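Local coordinates for calcium homeostasis modulator protein 5 (Homo sapiens, PDB 7D60) that assembles into undecameric, cone-shaped channels that may act as large pores, with gating and ion conductance likely regulated by membrane lipids, at residues N47-A59 with W114-A128. Residues are numbered along the deposited sequence; the frame is centred on the assembly and turned at random.
Sequences NMTYGLVFLFAPA and WLSVALLNGTFYECA. With PA8 (1,2-dioctanoyl-sn-glycero-3-phosphate), chain P.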
# COMPACT_ATOMS: atom_id res chain seq x y z
N ASN A 47 44.94 -12.47 33.15
CA ASN A 47 44.22 -13.16 32.09
C ASN A 47 43.42 -14.33 32.62
O ASN A 47 42.33 -14.62 32.11
CB ASN A 47 45.20 -13.67 31.02
CG ASN A 47 45.24 -12.79 29.82
OD1 ASN A 47 44.39 -11.92 29.66
ND2 ASN A 47 46.19 -13.03 28.94
N MET A 48 43.95 -15.02 33.63
CA MET A 48 43.29 -16.21 34.15
C MET A 48 42.00 -15.86 34.88
O MET A 48 40.99 -16.53 34.68
CB MET A 48 44.25 -16.96 35.08
CG MET A 48 43.69 -18.24 35.66
SD MET A 48 43.33 -19.49 34.41
CE MET A 48 44.82 -20.48 34.51
N THR A 49 42.00 -14.81 35.68
CA THR A 49 40.80 -14.43 36.42
C THR A 49 39.76 -13.79 35.52
O THR A 49 38.56 -13.97 35.75
CB THR A 49 41.18 -13.48 37.56
OG1 THR A 49 42.34 -13.97 38.22
CG2 THR A 49 40.06 -13.37 38.57
N TYR A 50 40.18 -13.08 34.48
CA TYR A 50 39.22 -12.35 33.65
C TYR A 50 38.41 -13.29 32.76
O TYR A 50 37.21 -13.09 32.59
CB TYR A 50 39.96 -11.32 32.80
CG TYR A 50 39.07 -10.50 31.91
CD1 TYR A 50 39.05 -10.70 30.55
CD2 TYR A 50 38.27 -9.51 32.44
CE1 TYR A 50 38.26 -9.94 29.74
CE2 TYR A 50 37.47 -8.75 31.63
CZ TYR A 50 37.47 -8.97 30.28
OH TYR A 50 36.67 -8.22 29.46
N GLY A 51 39.05 -14.30 32.17
CA GLY A 51 38.33 -15.19 31.29
C GLY A 51 37.54 -16.25 32.00
O GLY A 51 36.56 -16.77 31.44
N LEU A 52 37.92 -16.59 33.22
CA LEU A 52 37.27 -17.61 34.01
C LEU A 52 36.09 -17.07 34.80
O LEU A 52 35.34 -17.85 35.39
CB LEU A 52 38.31 -18.23 34.94
CG LEU A 52 38.20 -19.59 35.61
CD1 LEU A 52 38.17 -20.61 34.52
CD2 LEU A 52 39.42 -19.79 36.46
N VAL A 53 35.92 -15.75 34.84
CA VAL A 53 34.75 -15.11 35.43
C VAL A 53 33.64 -14.95 34.40
O VAL A 53 32.47 -15.18 34.70
CB VAL A 53 35.16 -13.77 36.08
CG1 VAL A 53 34.01 -12.81 36.21
CG2 VAL A 53 35.75 -14.01 37.44
N PHE A 54 33.98 -14.63 33.15
CA PHE A 54 32.98 -14.56 32.09
C PHE A 54 32.43 -15.93 31.71
O PHE A 54 31.42 -15.99 31.00
CB PHE A 54 33.58 -13.90 30.85
CG PHE A 54 33.34 -12.43 30.77
CD1 PHE A 54 34.13 -11.55 31.48
CD2 PHE A 54 32.35 -11.92 29.95
CE1 PHE A 54 33.93 -10.20 31.39
CE2 PHE A 54 32.15 -10.57 29.86
CZ PHE A 54 32.93 -9.71 30.58
N LEU A 55 33.06 -17.01 32.15
CA LEU A 55 32.60 -18.37 31.91
C LEU A 55 31.65 -18.85 33.00
O LEU A 55 30.58 -19.39 32.70
CB LEU A 55 33.82 -19.29 31.83
CG LEU A 55 33.85 -20.55 30.96
CD1 LEU A 55 33.37 -20.26 29.57
CD2 LEU A 55 35.25 -21.08 30.93
N PHE A 56 32.00 -18.64 34.27
CA PHE A 56 31.30 -19.26 35.38
C PHE A 56 30.35 -18.33 36.13
O PHE A 56 29.47 -18.83 36.83
CB PHE A 56 32.31 -19.83 36.38
CG PHE A 56 33.00 -21.06 35.89
CD1 PHE A 56 32.28 -22.18 35.55
CD2 PHE A 56 34.38 -21.09 35.76
CE1 PHE A 56 32.92 -23.32 35.10
CE2 PHE A 56 35.02 -22.22 35.31
CZ PHE A 56 34.28 -23.33 34.97
N ALA A 57 30.51 -17.02 36.03
CA ALA A 57 29.58 -16.14 36.74
C ALA A 57 28.21 -16.02 36.07
O ALA A 57 27.22 -15.91 36.80
CB ALA A 57 30.20 -14.76 36.96
N PRO A 58 28.05 -16.00 34.73
CA PRO A 58 26.69 -16.14 34.20
C PRO A 58 26.09 -17.53 34.37
O PRO A 58 24.88 -17.68 34.19
CB PRO A 58 26.85 -15.79 32.72
CG PRO A 58 27.99 -14.93 32.69
CD PRO A 58 28.94 -15.50 33.67
N ALA A 59 26.89 -18.54 34.71
CA ALA A 59 26.32 -19.84 35.03
C ALA A 59 25.81 -19.89 36.46
O ALA A 59 24.87 -20.63 36.75
CB ALA A 59 27.35 -20.94 34.80
N TRP A 114 24.76 -22.78 29.04
CA TRP A 114 25.62 -21.62 28.91
C TRP A 114 27.07 -22.03 28.70
O TRP A 114 27.76 -21.46 27.85
CB TRP A 114 25.49 -20.72 30.14
CG TRP A 114 26.61 -19.72 30.26
CD1 TRP A 114 27.71 -19.81 31.05
CD2 TRP A 114 26.73 -18.49 29.54
NE1 TRP A 114 28.51 -18.72 30.87
CE2 TRP A 114 27.93 -17.90 29.95
CE3 TRP A 114 25.94 -17.84 28.60
CZ2 TRP A 114 28.36 -16.68 29.46
CZ3 TRP A 114 26.36 -16.63 28.11
CH2 TRP A 114 27.56 -16.06 28.54
N LEU A 115 27.54 -23.01 29.47
CA LEU A 115 28.92 -23.44 29.41
C LEU A 115 29.28 -24.11 28.10
O LEU A 115 30.46 -24.17 27.75
CB LEU A 115 29.21 -24.40 30.56
CG LEU A 115 29.74 -23.79 31.84
CD1 LEU A 115 29.60 -24.78 32.97
CD2 LEU A 115 31.19 -23.42 31.65
N SER A 116 28.30 -24.63 27.37
CA SER A 116 28.56 -25.29 26.10
C SER A 116 28.63 -24.31 24.94
O SER A 116 29.48 -24.47 24.07
CB SER A 116 27.46 -26.32 25.83
OG SER A 116 27.49 -27.33 26.81
N VAL A 117 27.75 -23.32 24.91
CA VAL A 117 27.81 -22.30 23.87
C VAL A 117 29.01 -21.39 24.08
O VAL A 117 29.61 -20.91 23.11
CB VAL A 117 26.48 -21.53 23.84
CG1 VAL A 117 26.45 -20.48 22.75
CG2 VAL A 117 25.34 -22.49 23.62
N ALA A 118 29.42 -21.17 25.33
CA ALA A 118 30.59 -20.34 25.59
C ALA A 118 31.88 -21.07 25.24
O ALA A 118 32.88 -20.42 24.92
CB ALA A 118 30.60 -19.91 27.05
N LEU A 119 31.89 -22.40 25.30
CA LEU A 119 33.07 -23.16 24.92
C LEU A 119 33.12 -23.48 23.44
O LEU A 119 34.21 -23.75 22.92
CB LEU A 119 33.14 -24.46 25.72
CG LEU A 119 33.72 -24.39 27.13
CD1 LEU A 119 33.53 -25.71 27.82
CD2 LEU A 119 35.17 -24.03 27.11
N LEU A 120 31.99 -23.46 22.74
CA LEU A 120 31.99 -23.64 21.29
C LEU A 120 32.32 -22.35 20.55
O LEU A 120 32.57 -22.40 19.34
CB LEU A 120 30.63 -24.15 20.81
CG LEU A 120 30.26 -25.61 21.04
CD1 LEU A 120 28.99 -25.94 20.30
CD2 LEU A 120 31.37 -26.53 20.61
N ASN A 121 32.32 -21.22 21.23
CA ASN A 121 32.76 -19.93 20.71
C ASN A 121 33.99 -19.60 21.54
O ASN A 121 33.89 -18.96 22.59
CB ASN A 121 31.65 -18.89 20.82
CG ASN A 121 32.14 -17.48 20.56
OD1 ASN A 121 32.19 -17.03 19.42
ND2 ASN A 121 32.48 -16.76 21.62
N GLY A 122 35.16 -20.05 21.09
CA GLY A 122 36.30 -20.18 21.97
C GLY A 122 37.07 -18.94 22.35
O GLY A 122 38.30 -18.96 22.34
N THR A 123 36.38 -17.86 22.72
CA THR A 123 37.07 -16.64 23.11
C THR A 123 37.35 -16.57 24.60
O THR A 123 38.35 -15.98 25.00
CB THR A 123 36.26 -15.42 22.69
OG1 THR A 123 35.02 -15.39 23.40
CG2 THR A 123 35.97 -15.46 21.21
N PHE A 124 36.49 -17.15 25.44
CA PHE A 124 36.73 -17.09 26.88
C PHE A 124 37.81 -18.06 27.32
O PHE A 124 38.52 -17.79 28.29
CB PHE A 124 35.45 -17.38 27.67
CG PHE A 124 34.29 -16.47 27.36
CD1 PHE A 124 33.00 -16.93 27.46
CD2 PHE A 124 34.49 -15.16 26.98
CE1 PHE A 124 31.93 -16.11 27.18
CE2 PHE A 124 33.42 -14.33 26.70
CZ PHE A 124 32.14 -14.81 26.80
N TYR A 125 37.95 -19.19 26.63
CA TYR A 125 38.98 -20.15 26.97
C TYR A 125 40.35 -19.72 26.46
O TYR A 125 41.36 -20.04 27.08
CB TYR A 125 38.61 -21.53 26.40
CG TYR A 125 39.60 -22.65 26.64
CD1 TYR A 125 39.53 -23.44 27.77
CD2 TYR A 125 40.58 -22.96 25.69
CE1 TYR A 125 40.41 -24.47 27.98
CE2 TYR A 125 41.47 -23.98 25.89
CZ TYR A 125 41.38 -24.73 27.04
OH TYR A 125 42.26 -25.76 27.24
N GLU A 126 40.38 -19.02 25.33
CA GLU A 126 41.64 -18.56 24.76
C GLU A 126 42.29 -17.50 25.65
O GLU A 126 43.52 -17.50 25.82
CB GLU A 126 41.38 -18.03 23.35
CG GLU A 126 42.45 -17.13 22.77
CD GLU A 126 42.03 -16.55 21.44
OE1 GLU A 126 41.17 -17.16 20.77
OE2 GLU A 126 42.56 -15.49 21.05
N CYS A 127 41.49 -16.63 26.25
CA CYS A 127 42.00 -15.64 27.19
C CYS A 127 42.47 -16.30 28.49
O CYS A 127 43.49 -15.91 29.05
CB CYS A 127 40.93 -14.59 27.47
SG CYS A 127 41.45 -13.08 28.33
N ALA A 128 41.76 -17.32 28.96
CA ALA A 128 42.08 -17.91 30.25
C ALA A 128 43.24 -18.90 30.17
O ALA A 128 44.03 -19.00 31.12
CB ALA A 128 40.85 -18.59 30.84
O1 PA8 P . 33.72 -17.42 13.93
O2 PA8 P . 33.94 -18.53 16.13
P1 PA8 P . 33.34 -17.36 15.39
O3 PA8 P . 33.86 -16.07 15.98
O4 PA8 P . 31.70 -17.42 15.54
C1 PA8 P . 31.16 -18.30 16.48
C2 PA8 P . 29.64 -18.37 16.30
C3 PA8 P . 29.09 -19.37 17.32
O5 PA8 P . 28.12 -20.20 16.72
C4 PA8 P . 27.48 -21.06 17.62
O6 PA8 P . 27.80 -21.09 18.76
C5 PA8 P . 26.35 -21.98 17.16
C6 PA8 P . 26.14 -23.13 18.14
C7 PA8 P . 24.72 -23.68 18.13
O7 PA8 P . 29.07 -17.11 16.53
C12 PA8 P . 28.59 -16.43 15.40
O8 PA8 P . 29.34 -15.98 14.60
C13 PA8 P . 27.08 -16.21 15.22
C14 PA8 P . 26.38 -17.42 14.60
C15 PA8 P . 25.38 -18.06 15.56
C16 PA8 P . 24.41 -18.99 14.84
C17 PA8 P . 23.19 -18.25 14.28
C18 PA8 P . 21.90 -18.67 14.98
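Leu-55 is the main bump: its CD1 enters the hollow where helices 109-120 and 123-130 part, lying 3.8 Å from Ala-118 CB and 4.0 Å from CD1 at the edge of the Phe-124 ring. Phe-124 in turn offers a face to Phe-54, whose CB sits over the ring centre at 4.2 Å, a CH-pi contact. Further along, Pro-58 CB makes another over the six-membered ring of Trp-114, offset toward the rim, 3.6 Å from CE2. The indole, swung with CG opposite the backbone N (chi1 164°), points NE1 at Leu-55 O, 2.8 Å away in the ring plane, a bent bond (140° at the hydrogen). The kinked helix leaves that carbonyl without its usual partner, Ala-59 N. A leucine in place of Trp-114 would probably leave it without its donor and Pro-58 without a flat surface. Gly-51, lacking a side chain, lets the turn 124-128 lie against the backbone, Ala-128 CB 4.2 Å from Gly-51 C; the axes of 47-59 and 123-128 approach to 7.7 Å, nearly antiparallel (155°). Cys-127 SG, disulfide-bonded to Cys-41, lies at the Tyr-50 ring edge, 4.0 Å from CD1. Thus S2 (47-59) packs along S3 (114-128); helix 15-38 covers Trp-114 and Phe-124 through Glu-31, and Trp-184 on helix 168-203 of a neighbouring subunit meets Phe-54 and Pro-58.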